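Local coordinates for nitrite oxidoreductase subunit A (PDB 7B04), which belongs to the molybdopterin oxidoreductase family and carries a molybdenum atom, two MD1 groups and an iron/sulfur cluster, at residues 301-306 / 519-524; 329-334 / 344-349; 295-300 / 320-325. All blocks are in the same frame, centred on the assembly; numbering follows the deposited sequence.

Contact 1. Residues 301-306 / 519-524; sequences LLIQTG and KPVAIH. With MD1 (phosphoric acid 4-(2-amino-4-oxo-3,4,5,6,-tetrahydro-pteridin-6-yl)-2-hydroxy-3,4-dimercapto-but-3-en-yl ester guanylate ester), chain C.
Leu301, Leu302, Ile303 and Gln304 pair in parallel with Val521, Ala522, Ile523 and His524, the short strand axes 4.6 Å apart and 15° from aligned. This is a central pairing in the parallel sheet of a Rossmann-like alpha/beta unit. Five backbone hydrogen bonds form the ladder. It starts with Leu301 N to Pro520 O at 3.3 Å and ends with Thr305 N to His524 O at 2.9 Å. Pro520 follows a cis peptide bond.

On one face, Leu301 and Val521 lie side by side, with CD2 of Leu301 4.0 Å from CG2 of Val521. Ile303 and Ile523 also run together. Both have CG1 anti to the carbonyl carbon (chi1 -63° and -57°), and CD1 of Ile303 rests 4.1 Å from CG1 of Ile523. CD1 of Ile303 also touches CG1 of Val521. Helix 505-517 covers this face through Leu511 and Ile515.

The other face carries Leu302, Ala522, Gln304 and His524. CD1 of Leu302 meets CB of Ala522 at 3.8 Å. The imidazole of His524 bonds through ND1 to NE1 of Trp562, and the two rings meet nearly parallel. Val320 of helix 314-321 packs on Leu302 and Gln304.

Past the strand end the chain enters the MD1 pocket. There C5' of MD1 lies 3.2 Å from Gly306 O, and N2 of MD1 gives Thr305 O a weak hydrogen bond.

Contact 2. Residues 329-334 / 344-349; sequences KIVVIT and ADYWIP. With MD1 (phosphoric acid 4-(2-amino-4-oxo-3,4,5,6,-tetrahydro-pteridin-6-yl)-2-hydroxy-3,4-dimercapto-but-3-en-yl ester guanylate ester), chain C.
Asp345 grips the backbone of Ile330 twice. Its OD2 accepts Ile330 N at 2.9 Å through the lone pair turned away from OD1, and its own N donates to Ile330 O at 2.6 Å. Farther on, the chains run parallel, and Ile348 N bonds to Val332 O at 3.0 Å. Two weak hydrogen bonds follow: Thr334 N to Ile348 O, and the indole NE1 of Trp347 to Thr334 O at 2.9 Å. Thr334 O lies at the indole edge. Thr334 OG1 bonds to Glu336 O.

Apolar contacts fill in between. Tyr346 has CG between the backbone N and the carbonyl carbon (chi1 47°), and from there the ring end meets Val331 obliquely, CZ of Tyr346 lying 3.4 Å from CG2 of Val331. Ile333 and Ile348 lie side by side, with CG1 of Ile333 3.7 Å from CD1 of Ile348. CG2 of Val332 packs on CB of Ala344, also at 3.7 Å.

One ligand bond belongs to this edge: N2 of MD1 donates to Ile333 O.

The pairing is the outer margin of the parallel sheet within this chain. Strand 301-304 flanks strand 329-332, and helix 505-517 packs on Tyr346, Ile333 and Ile348, with Arg510 in a cation-pi contact to the tyrosine. A strand of subunit B pairs antiparallel with Tyr346 and Trp347, carrying the sheet across the interface.

Contact 3. Residues 295-300 / 320-325; sequences DVRFSK and VTEVME
Arg297 and Glu322 form a buried salt bridge, with NH2 of Arg297 2.7 Å from OE1 of Glu322. It joins the helical turn leading into strand 301-304 to the end of helix 314-321. That helix is the connection of a beta-alpha-beta crossover between parallel strands 301-304 and 329-332. The bond is bent to 151° at the hydrogen. OE1 sits at the guanidinium edge, nearly in its plane, and is met nearly along its C-O axis. The guanidinium and carboxylate planes are 34° apart. Such a bridge probably favours a charged carboxylate.

The arginine chain bends at chi3 (77°), which swings NE out of line with the extended part. CD of Arg297 also touches the acceptor, 3.4 Å from OE1 of Glu322. Glu322 reaches across as an extended chain.

Beside the ion pair, Val323 packs on backbone. Its CG1 lies 3.5 Å from Ser299 O, while CG2 lies 3.9 Å from Val296 O and also touches CA of Arg297. The valine thus rests against the turn that carries the arginine.

Backbone bonds inside each segment shape the turns that carry these side chains. Phe298 N bonds to Asp295 O and Ser299 N to Val296 O, each at 2.8 Å. Val323 N bonds to Val320 O at 2.9 Å.

Further out, Glu322 OE1 also accepts a weak hydrogen bond from ND1 of His318 and lies in a long, weak ion pair with Arg326. Glu325 forms a salt bridge with Arg34 of subunit B. Toward the sheet, CD2 of Leu302 touches CG2 of both Val296 and Val320.

Overall arrangement
Contacts 1 and 2 lie in one parallel sheet, their centres about 10 Å apart. Strands 301-304 and 329-332 are neighbours in it, bridged by a probable hydrogen bond from Ile333 N to Gln304 O. The centre of contact 3 is about 10 Å from that of contact 1 and about 14 Å from that of contact 2, at the helix 314-321 side of the sheet. Along the chain, contact 3 closes before contact 2 opens, and contact 2 is nested within the long loop closed by contact 1. Contacts 1 and 3 alternate. Contacts 1 and 2 both reach MD1 at the C-terminal side of their first segments. Contacts 2 and 3 also reach subunit B, so the same small unit meets ligand and partner chain.

Contact 1. Residues 301-306 / 519-524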
loop_
_atom_site.group_PDB
_atom_site.type_symbol
_atom_site.label_atom_id
_atom_site.label_comp_id
_atom_site.label_asym_id
_atom_site.label_seq_id
_atom_site.Cartn_x
_atom_site.Cartn_y
_atom_site.Cartn_z
ATOM N N LEU B 301 -6.677 -26.440 -5.287
ATOM C CA LEU B 301 -5.590 -26.403 -4.310
ATOM C C LEU B 301 -4.543 -25.450 -4.855
ATOM O O LEU B 301 -3.871 -25.751 -5.848
ATOM C CB LEU B 301 -4.984 -27.779 -4.036
ATOM C CG LEU B 301 -3.734 -27.643 -3.154
ATOM C CD1 LEU B 301 -4.076 -27.670 -1.675
ATOM C CD2 LEU B 301 -2.698 -28.709 -3.476
ATOM N N LEU B 302 -4.404 -24.315 -4.189
ATOM C CA LEU B 302 -3.573 -23.216 -4.648
ATOM C C LEU B 302 -2.362 -23.071 -3.736
ATOM O O LEU B 302 -2.516 -22.831 -2.535
ATOM C CB LEU B 302 -4.398 -21.938 -4.681
ATOM C CG LEU B 302 -3.571 -20.746 -5.074
ATOM C CD1 LEU B 302 -3.035 -21.089 -6.410
ATOM C CD2 LEU B 302 -4.535 -19.658 -5.211
ATOM N N ILE B 303 -1.167 -23.166 -4.316
ATOM C CA ILE B 303 0.083 -23.176 -3.563
ATOM C C ILE B 303 0.851 -21.890 -3.837
ATOM O O ILE B 303 1.005 -21.480 -4.994
ATOM C CB ILE B 303 0.930 -24.411 -3.915
ATOM C CG1 ILE B 303 0.195 -25.693 -3.513
ATOM C CG2 ILE B 303 2.296 -24.342 -3.242
ATOM C CD1 ILE B 303 0.758 -26.941 -4.147
ATOM N N GLN B 304 1.341 -21.266 -2.767
ATOM C CA GLN B 304 2.057 -19.996 -2.826
ATOM C C GLN B 304 3.398 -20.193 -2.135
ATOM O O GLN B 304 3.435 -20.547 -0.951
ATOM C CB GLN B 304 1.263 -18.874 -2.137
ATOM C CG GLN B 304 0.232 -18.170 -3.008
ATOM C CD GLN B 304 -0.960 -17.671 -2.206
ATOM O OE1 GLN B 304 -1.393 -18.315 -1.249
ATOM N NE2 GLN B 304 -1.488 -16.514 -2.587
ATOM N N THR B 305 4.495 -19.981 -2.862
ATOM C CA THR B 305 5.826 -20.269 -2.322
ATOM C C THR B 305 6.678 -19.025 -2.077
ATOM O O THR B 305 7.233 -18.878 -0.995
ATOM C CB THR B 305 6.551 -21.292 -3.232
ATOM O OG1 THR B 305 7.680 -21.858 -2.545
ATOM C CG2 THR B 305 7.009 -20.686 -4.531
ATOM N N GLY B 306 6.819 -18.126 -3.047
ATOM C CA GLY B 306 7.668 -16.965 -2.896
ATOM C C GLY B 306 6.927 -15.678 -3.177
ATOM O O GLY B 306 7.519 -14.705 -3.660
ATOM N N LYS B 519 -7.369 -31.771 -8.296
ATOM C CA LYS B 519 -7.265 -31.115 -9.601
ATOM C C LYS B 519 -8.247 -29.944 -9.610
ATOM O O LYS B 519 -9.371 -30.097 -9.112
ATOM C CB LYS B 519 -7.597 -32.104 -10.727
ATOM C CG LYS B 519 -6.414 -32.975 -11.155
ATOM C CD LYS B 519 -6.441 -33.283 -12.646
ATOM C CE LYS B 519 -5.298 -34.207 -13.046
ATOM N NZ LYS B 519 -5.111 -34.203 -14.523
ATOM N N PRO B 520 -7.883 -28.769 -10.166
ATOM C CA PRO B 520 -6.581 -28.248 -10.581
ATOM C C PRO B 520 -5.712 -27.811 -9.426
ATOM O O PRO B 520 -6.198 -27.313 -8.406
ATOM C CB PRO B 520 -6.963 -27.022 -11.420
ATOM C CG PRO B 520 -8.392 -27.237 -11.813
ATOM C CD PRO B 520 -8.949 -27.839 -10.566
ATOM N N VAL B 521 -4.416 -28.053 -9.575
ATOM C CA VAL B 521 -3.403 -27.629 -8.620
ATOM C C VAL B 521 -2.588 -26.538 -9.299
ATOM O O VAL B 521 -2.199 -26.687 -10.467
ATOM C CB VAL B 521 -2.508 -28.804 -8.186
ATOM C CG1 VAL B 521 -1.226 -28.305 -7.518
ATOM C CG2 VAL B 521 -3.270 -29.746 -7.270
ATOM N N ALA B 522 -2.340 -25.445 -8.582
ATOM C CA ALA B 522 -1.553 -24.348 -9.121
ATOM C C ALA B 522 -0.514 -23.918 -8.101
ATOM O O ALA B 522 -0.820 -23.757 -6.914
ATOM C CB ALA B 522 -2.437 -23.152 -9.494
ATOM N N ILE B 523 0.720 -23.755 -8.571
ATOM C CA ILE B 523 1.827 -23.272 -7.759
ATOM C C ILE B 523 2.132 -21.854 -8.210
ATOM O O ILE B 523 2.407 -21.617 -9.394
ATOM C CB ILE B 523 3.067 -24.169 -7.883
ATOM C CG1 ILE B 523 2.718 -25.605 -7.502
ATOM C CG2 ILE B 523 4.180 -23.645 -6.999
ATOM C CD1 ILE B 523 3.782 -26.613 -7.856
ATOM N N HIS B 524 2.083 -20.916 -7.276
ATOM C CA HIS B 524 2.347 -19.516 -7.563
ATOM C C HIS B 524 3.553 -19.050 -6.768
ATOM O O HIS B 524 3.703 -19.383 -5.586
ATOM C CB HIS B 524 1.131 -18.649 -7.257
ATOM C CG HIS B 524 0.008 -18.848 -8.225
ATOM N ND1 HIS B 524 -0.154 -18.075 -9.353
ATOM C CD2 HIS B 524 -0.975 -19.774 -8.264
ATOM C CE1 HIS B 524 -1.213 -18.491 -10.023
ATOM N NE2 HIS B 524 -1.731 -19.523 -9.382
HETATM P PB MD1 C . 6.659 -10.484 -4.529
HETATM O O3B MD1 C . 8.142 -10.362 -3.823
HETATM O O1B MD1 C . 5.632 -10.850 -3.485
HETATM O O2B MD1 C . 6.698 -11.553 -5.593
HETATM O O3A MD1 C . 6.277 -9.027 -5.207
HETATM C C10 MD1 C . 6.982 -8.554 -6.322
HETATM C C11 MD1 C . 6.007 -7.746 -7.226
HETATM O O11 MD1 C . 4.988 -7.028 -6.217
HETATM C C12 MD1 C . 6.709 -6.973 -8.069
HETATM S S12 MD1 C . 8.257 -7.622 -8.763
HETATM C C13 MD1 C . 6.326 -5.560 -8.583
HETATM S S13 MD1 C . 7.495 -4.789 -9.737
HETATM C C14 MD1 C . 5.177 -4.789 -8.192
HETATM N N15 MD1 C . 5.438 -4.455 -6.645
HETATM C C16 MD1 C . 4.287 -4.000 -5.979
HETATM C C15 MD1 C . 4.330 -2.906 -4.973
HETATM O O14 MD1 C . 5.357 -2.377 -4.709
HETATM N N17 MD1 C . 3.069 -2.484 -4.304
HETATM C C17 MD1 C . 1.731 -3.179 -4.651
HETATM N N16 MD1 C . 0.508 -2.760 -3.995
HETATM N N18 MD1 C . 1.686 -4.292 -5.673
HETATM C C20 MD1 C . 2.897 -4.711 -6.331
HETATM N N8 MD1 C . 2.911 -5.745 -7.287
HETATM C C7 MD1 C . 3.829 -5.359 -8.546
HETATM P PA MD1 C . 8.415 -10.419 -2.198
HETATM O O1A MD1 C . 9.783 -9.843 -1.930
HETATM O O2A MD1 C . 7.361 -9.591 -1.504
HETATM O "O5'" MD1 C . 8.364 -11.961 -1.619
HETATM C "C5'" MD1 C . 7.130 -12.524 -1.288
HETATM C "C4'" MD1 C . 7.254 -13.462 -0.036
HETATM O "O4'" MD1 C . 8.365 -14.543 -0.220
HETATM C "C1'" MD1 C . 9.097 -14.524 1.150
HETATM N N9 MD1 C . 10.474 -15.075 1.053
HETATM C C4 MD1 C . 10.649 -16.371 0.817
HETATM N N3 MD1 C . 9.682 -17.486 0.605
HETATM C C2 MD1 C . 10.171 -18.841 0.357
HETATM N N2 MD1 C . 9.229 -19.926 0.150
HETATM N N1 MD1 C . 11.590 -19.101 0.319
HETATM C C6 MD1 C . 12.511 -18.025 0.524
HETATM O O6 MD1 C . 13.676 -18.230 0.492
HETATM C C5 MD1 C . 11.990 -16.607 0.785
HETATM N N7 MD1 C . 12.615 -15.453 1.002
HETATM C C8 MD1 C . 11.683 -14.493 1.172
HETATM C "C2'" MD1 C . 9.112 -13.281 1.416
HETATM O "O2'" MD1 C . 9.367 -13.057 2.832
HETATM C "C3'" MD1 C . 7.581 -12.788 1.003
HETATM O "O3'" MD1 C . 6.653 -13.094 2.083
#

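Contact 2. Residues 329-334 / 344-349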
loop_
_atom_site.group_PDB
_atom_site.type_symbol
_atom_site.label_atom_id
_atom_site.label_comp_id
_atom_site.label_asym_id
_atom_site.label_seq_id
_atom_site.Cartn_x
_atom_site.Cartn_y
_atom_site.Cartn_z
ATOM N N LYS B 329 -8.438 -25.221 -1.517
ATOM C CA LYS B 329 -7.464 -25.206 -0.436
ATOM C C LYS B 329 -6.303 -24.292 -0.806
ATOM O O LYS B 329 -5.841 -24.294 -1.952
ATOM C CB LYS B 329 -6.945 -26.613 -0.130
ATOM C CG LYS B 329 -7.876 -27.481 0.699
ATOM C CD LYS B 329 -7.170 -28.764 1.121
ATOM C CE LYS B 329 -8.024 -29.596 2.064
ATOM N NZ LYS B 329 -7.302 -30.818 2.518
ATOM N N ILE B 330 -5.845 -23.508 0.165
ATOM C CA ILE B 330 -4.794 -22.515 -0.035
ATOM C C ILE B 330 -3.580 -22.918 0.791
ATOM O O ILE B 330 -3.715 -23.308 1.956
ATOM C CB ILE B 330 -5.279 -21.101 0.343
ATOM C CG1 ILE B 330 -6.469 -20.700 -0.531
ATOM C CG2 ILE B 330 -4.152 -20.087 0.205
ATOM C CD1 ILE B 330 -7.190 -19.460 -0.053
ATOM N N VAL B 331 -2.396 -22.826 0.187
ATOM C CA VAL B 331 -1.143 -23.177 0.846
ATOM C C VAL B 331 -0.143 -22.048 0.639
ATOM O O VAL B 331 0.000 -21.537 -0.477
ATOM C CB VAL B 331 -0.564 -24.499 0.306
ATOM C CG1 VAL B 331 0.718 -24.865 1.046
ATOM C CG2 VAL B 331 -1.585 -25.615 0.411
ATOM N N VAL B 332 0.545 -21.663 1.712
ATOM C CA VAL B 332 1.586 -20.644 1.671
ATOM C C VAL B 332 2.846 -21.235 2.286
ATOM O O VAL B 332 2.801 -21.792 3.388
ATOM C CB VAL B 332 1.167 -19.362 2.417
ATOM C CG1 VAL B 332 2.320 -18.372 2.466
ATOM C CG2 VAL B 332 -0.046 -18.736 1.750
ATOM N N ILE B 333 3.965 -21.115 1.581
ATOM C CA ILE B 333 5.234 -21.706 2.006
ATOM C C ILE B 333 6.237 -20.563 2.110
ATOM O O ILE B 333 6.949 -20.248 1.155
ATOM C CB ILE B 333 5.724 -22.788 1.039
ATOM C CG1 ILE B 333 4.661 -23.871 0.858
ATOM C CG2 ILE B 333 7.034 -23.391 1.526
ATOM C CD1 ILE B 333 4.925 -24.787 -0.315
ATOM N N THR B 334 6.331 -19.955 3.287
ATOM C CA THR B 334 7.190 -18.799 3.486
ATOM C C THR B 334 7.891 -18.917 4.830
ATOM O O THR B 334 7.376 -19.568 5.747
ATOM C CB THR B 334 6.405 -17.475 3.431
ATOM O OG1 THR B 334 5.331 -17.506 4.379
ATOM C CG2 THR B 334 5.849 -17.226 2.033
ATOM N N ALA B 344 -4.169 -19.045 4.132
ATOM C CA ALA B 344 -3.759 -20.409 3.845
ATOM C C ALA B 344 -4.489 -21.401 4.739
ATOM O O ALA B 344 -4.774 -21.123 5.908
ATOM C CB ALA B 344 -2.250 -20.554 4.034
ATOM N N ASP B 345 -4.788 -22.571 4.171
ATOM C CA ASP B 345 -5.318 -23.674 4.964
ATOM C C ASP B 345 -4.270 -24.196 5.938
ATOM O O ASP B 345 -4.609 -24.613 7.052
ATOM C CB ASP B 345 -5.793 -24.793 4.036
ATOM C CG ASP B 345 -7.236 -24.620 3.598
ATOM O OD1 ASP B 345 -8.144 -25.060 4.331
ATOM O OD2 ASP B 345 -7.463 -24.028 2.524
ATOM N N TYR B 346 -3.002 -24.188 5.530
ATOM C CA TYR B 346 -1.897 -24.582 6.395
ATOM C C TYR B 346 -0.635 -23.886 5.907
ATOM O O TYR B 346 -0.360 -23.874 4.704
ATOM C CB TYR B 346 -1.716 -26.107 6.425
ATOM C CG TYR B 346 -1.732 -26.807 5.080
ATOM C CD1 TYR B 346 -2.929 -27.079 4.427
ATOM C CD2 TYR B 346 -0.552 -27.230 4.482
ATOM C CE1 TYR B 346 -2.947 -27.730 3.208
ATOM C CE2 TYR B 346 -0.561 -27.883 3.263
ATOM C CZ TYR B 346 -1.760 -28.132 2.632
ATOM O OH TYR B 346 -1.769 -28.781 1.418
ATOM N N TRP B 347 0.116 -23.301 6.838
ATOM C CA TRP B 347 1.322 -22.546 6.520
ATOM C C TRP B 347 2.556 -23.406 6.754
ATOM O O TRP B 347 2.716 -23.991 7.830
ATOM C CB TRP B 347 1.404 -21.275 7.368
ATOM C CG TRP B 347 2.736 -20.584 7.297
ATOM C CD1 TRP B 347 3.354 -20.112 6.176
ATOM C CD2 TRP B 347 3.613 -20.290 8.392
ATOM N NE1 TRP B 347 4.560 -19.541 6.504
ATOM C CE2 TRP B 347 4.743 -19.638 7.858
ATOM C CE3 TRP B 347 3.552 -20.514 9.771
ATOM C CZ2 TRP B 347 5.802 -19.209 8.654
ATOM C CZ3 TRP B 347 4.606 -20.086 10.560
ATOM C CH2 TRP B 347 5.714 -19.440 9.999
ATOM N N ILE B 348 3.421 -23.479 5.746
ATOM C CA ILE B 348 4.640 -24.281 5.814
ATOM C C ILE B 348 5.842 -23.371 6.039
ATOM O O ILE B 348 6.299 -22.709 5.095
ATOM C CB ILE B 348 4.827 -25.121 4.540
ATOM C CG1 ILE B 348 3.650 -26.079 4.349
ATOM C CG2 ILE B 348 6.138 -25.894 4.597
ATOM C CD1 ILE B 348 3.624 -26.746 2.991
ATOM N N PRO B 349 6.375 -23.287 7.258
ATOM C CA PRO B 349 7.634 -22.562 7.454
ATOM C C PRO B 349 8.770 -23.260 6.723
ATOM O O PRO B 349 8.776 -24.483 6.561
ATOM C CB PRO B 349 7.839 -22.601 8.975
ATOM C CG PRO B 349 6.482 -22.891 9.538
ATOM C CD PRO B 349 5.816 -23.774 8.529
HETATM P PB MD1 C . 6.659 -10.484 -4.529
HETATM O O3B MD1 C . 8.142 -10.362 -3.823
HETATM O O1B MD1 C . 5.632 -10.850 -3.485
HETATM O O2B MD1 C . 6.698 -11.553 -5.593
HETATM O O3A MD1 C . 6.277 -9.027 -5.207
HETATM C C10 MD1 C . 6.982 -8.554 -6.322
HETATM C C11 MD1 C . 6.007 -7.746 -7.226
HETATM O O11 MD1 C . 4.988 -7.028 -6.217
HETATM C C12 MD1 C . 6.709 -6.973 -8.069
HETATM S S12 MD1 C . 8.257 -7.622 -8.763
HETATM C C13 MD1 C . 6.326 -5.560 -8.583
HETATM S S13 MD1 C . 7.495 -4.789 -9.737
HETATM C C14 MD1 C . 5.177 -4.789 -8.192
HETATM N N15 MD1 C . 5.438 -4.455 -6.645
HETATM C C16 MD1 C . 4.287 -4.000 -5.979
HETATM C C15 MD1 C . 4.330 -2.906 -4.973
HETATM O O14 MD1 C . 5.357 -2.377 -4.709
HETATM N N17 MD1 C . 3.069 -2.484 -4.304
HETATM C C17 MD1 C . 1.731 -3.179 -4.651
HETATM N N16 MD1 C . 0.508 -2.760 -3.995
HETATM N N18 MD1 C . 1.686 -4.292 -5.673
HETATM C C20 MD1 C . 2.897 -4.711 -6.331
HETATM N N8 MD1 C . 2.911 -5.745 -7.287
HETATM C C7 MD1 C . 3.829 -5.359 -8.546
HETATM P PA MD1 C . 8.415 -10.419 -2.198
HETATM O O1A MD1 C . 9.783 -9.843 -1.930
HETATM O O2A MD1 C . 7.361 -9.591 -1.504
HETATM O "O5'" MD1 C . 8.364 -11.961 -1.619
HETATM C "C5'" MD1 C . 7.130 -12.524 -1.288
HETATM C "C4'" MD1 C . 7.254 -13.462 -0.036
HETATM O "O4'" MD1 C . 8.365 -14.543 -0.220
HETATM C "C1'" MD1 C . 9.097 -14.524 1.150
HETATM N N9 MD1 C . 10.474 -15.075 1.053
HETATM C C4 MD1 C . 10.649 -16.371 0.817
HETATM N N3 MD1 C . 9.682 -17.486 0.605
HETATM C C2 MD1 C . 10.171 -18.841 0.357
HETATM N N2 MD1 C . 9.229 -19.926 0.150
HETATM N N1 MD1 C . 11.590 -19.101 0.319
HETATM C C6 MD1 C . 12.511 -18.025 0.524
HETATM O O6 MD1 C . 13.676 -18.230 0.492
HETATM C C5 MD1 C . 11.990 -16.607 0.785
HETATM N N7 MD1 C . 12.615 -15.453 1.002
HETATM C C8 MD1 C . 11.683 -14.493 1.172
HETATM C "C2'" MD1 C . 9.112 -13.281 1.416
HETATM O "O2'" MD1 C . 9.367 -13.057 2.832
HETATM C "C3'" MD1 C . 7.581 -12.788 1.003
HETATM O "O3'" MD1 C . 6.653 -13.094 2.083
#

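Contact 3. Residues 295-300 / 320-325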
loop_
_atom_site.group_PDB
_atom_site.type_symbol
_atom_site.label_atom_id
_atom_site.label_comp_id
_atom_site.label_asym_id
_atom_site.label_seq_id
_atom_site.Cartn_x
_atom_site.Cartn_y
_atom_site.Cartn_z
ATOM N N ASP B 295 -8.561 -16.456 -13.464
ATOM C CA ASP B 295 -8.392 -17.899 -13.617
ATOM C C ASP B 295 -7.968 -18.569 -12.314
ATOM O O ASP B 295 -8.357 -19.714 -12.059
ATOM C CB ASP B 295 -7.352 -18.154 -14.720
ATOM C CG ASP B 295 -7.220 -19.625 -15.123
ATOM O OD1 ASP B 295 -7.554 -20.537 -14.343
ATOM O OD2 ASP B 295 -6.749 -19.872 -16.253
ATOM N N VAL B 296 -7.211 -17.876 -11.454
ATOM C CA VAL B 296 -6.777 -18.519 -10.212
ATOM C C VAL B 296 -7.980 -18.923 -9.362
ATOM O O VAL B 296 -7.925 -19.921 -8.631
ATOM C CB VAL B 296 -5.761 -17.652 -9.430
ATOM C CG1 VAL B 296 -6.281 -16.299 -9.128
ATOM C CG2 VAL B 296 -5.382 -18.324 -8.154
ATOM N N ARG B 297 -9.095 -18.192 -9.462
ATOM C CA ARG B 297 -10.263 -18.574 -8.675
ATOM C C ARG B 297 -10.881 -19.876 -9.170
ATOM O O ARG B 297 -11.796 -20.398 -8.524
ATOM C CB ARG B 297 -11.312 -17.452 -8.688
ATOM C CG ARG B 297 -12.344 -17.546 -7.557
ATOM C CD ARG B 297 -13.227 -16.306 -7.453
ATOM N NE ARG B 297 -14.265 -16.255 -8.481
ATOM C CZ ARG B 297 -15.151 -15.270 -8.596
ATOM N NH1 ARG B 297 -16.061 -15.302 -9.559
ATOM N NH2 ARG B 297 -15.133 -14.255 -7.740
ATOM N N PHE B 298 -10.398 -20.415 -10.292
ATOM C CA PHE B 298 -10.757 -21.767 -10.700
ATOM C C PHE B 298 -9.958 -22.827 -9.949
ATOM O O PHE B 298 -10.377 -23.988 -9.915
ATOM C CB PHE B 298 -10.541 -21.947 -12.207
ATOM C CG PHE B 298 -11.520 -21.191 -13.062
ATOM C CD1 PHE B 298 -12.722 -20.743 -12.542
ATOM C CD2 PHE B 298 -11.236 -20.933 -14.393
ATOM C CE1 PHE B 298 -13.620 -20.049 -13.334
ATOM C CE2 PHE B 298 -12.129 -20.241 -15.188
ATOM C CZ PHE B 298 -13.324 -19.799 -14.658
ATOM N N SER B 299 -8.823 -22.455 -9.356
ATOM C CA SER B 299 -7.971 -23.421 -8.673
ATOM C C SER B 299 -8.661 -23.977 -7.433
ATOM O O SER B 299 -9.377 -23.262 -6.727
ATOM C CB SER B 299 -6.641 -22.773 -8.284
ATOM O OG SER B 299 -5.916 -22.358 -9.428
ATOM N N LYS B 300 -8.442 -25.271 -7.169
ATOM C CA LYS B 300 -8.985 -25.917 -5.981
ATOM C C LYS B 300 -7.948 -26.277 -4.923
ATOM O O LYS B 300 -8.318 -26.440 -3.757
ATOM C CB LYS B 300 -9.778 -27.171 -6.378
ATOM C CG LYS B 300 -10.963 -26.838 -7.277
ATOM C CD LYS B 300 -11.860 -25.788 -6.621
ATOM C CE LYS B 300 -13.007 -25.368 -7.532
ATOM N NZ LYS B 300 -13.823 -24.266 -6.941
ATOM N N VAL B 320 -7.942 -14.894 -5.111
ATOM C CA VAL B 320 -7.350 -15.959 -4.298
ATOM C C VAL B 320 -8.052 -16.104 -2.953
ATOM O O VAL B 320 -8.308 -17.224 -2.507
ATOM C CB VAL B 320 -5.822 -15.777 -4.121
ATOM C CG1 VAL B 320 -5.473 -14.574 -3.288
ATOM C CG2 VAL B 320 -5.257 -16.987 -3.429
ATOM N N THR B 321 -8.356 -14.988 -2.281
ATOM C CA THR B 321 -9.020 -15.059 -0.983
ATOM C C THR B 321 -10.329 -15.828 -1.068
ATOM O O THR B 321 -10.755 -16.443 -0.083
ATOM C CB THR B 321 -9.274 -13.652 -0.433
ATOM O OG1 THR B 321 -10.164 -12.948 -1.310
ATOM C CG2 THR B 321 -7.972 -12.882 -0.309
ATOM N N GLU B 322 -10.977 -15.806 -2.227
ATOM C CA GLU B 322 -12.273 -16.438 -2.419
ATOM C C GLU B 322 -12.153 -17.907 -2.808
ATOM O O GLU B 322 -13.173 -18.548 -3.077
ATOM C CB GLU B 322 -13.079 -15.669 -3.470
ATOM C CG GLU B 322 -13.489 -14.279 -3.004
ATOM C CD GLU B 322 -13.973 -13.391 -4.134
ATOM O OE1 GLU B 322 -13.952 -13.838 -5.299
ATOM O OE2 GLU B 322 -14.366 -12.239 -3.854
ATOM N N VAL B 323 -10.934 -18.452 -2.847
ATOM C CA VAL B 323 -10.771 -19.878 -3.114
ATOM C C VAL B 323 -11.153 -20.696 -1.886
ATOM O O VAL B 323 -11.622 -21.834 -2.012
ATOM C CB VAL B 323 -9.326 -20.165 -3.564
ATOM C CG1 VAL B 323 -9.065 -21.661 -3.676
ATOM C CG2 VAL B 323 -9.037 -19.473 -4.886
ATOM N N MET B 324 -11.008 -20.126 -0.690
ATOM C CA MET B 324 -11.484 -20.787 0.517
ATOM C C MET B 324 -13.003 -20.798 0.615
ATOM O O MET B 324 -13.535 -21.357 1.579
ATOM C CB MET B 324 -10.896 -20.107 1.759
ATOM C CG MET B 324 -11.489 -18.739 2.041
ATOM S SD MET B 324 -10.878 -18.018 3.573
ATOM C CE MET B 324 -9.211 -17.578 3.089
ATOM N N GLU B 325 -13.707 -20.201 -0.348
ATOM C CA GLU B 325 -15.163 -20.132 -0.322
ATOM C C GLU B 325 -15.831 -21.003 -1.374
ATOM O O GLU B 325 -17.064 -21.065 -1.414
ATOM C CB GLU B 325 -15.617 -18.679 -0.512
ATOM C CG GLU B 325 -15.114 -17.728 0.547
ATOM C CD GLU B 325 -15.508 -16.292 0.262
ATOM O OE1 GLU B 325 -16.106 -16.032 -0.806
ATOM O OE2 GLU B 325 -15.220 -15.421 1.108
#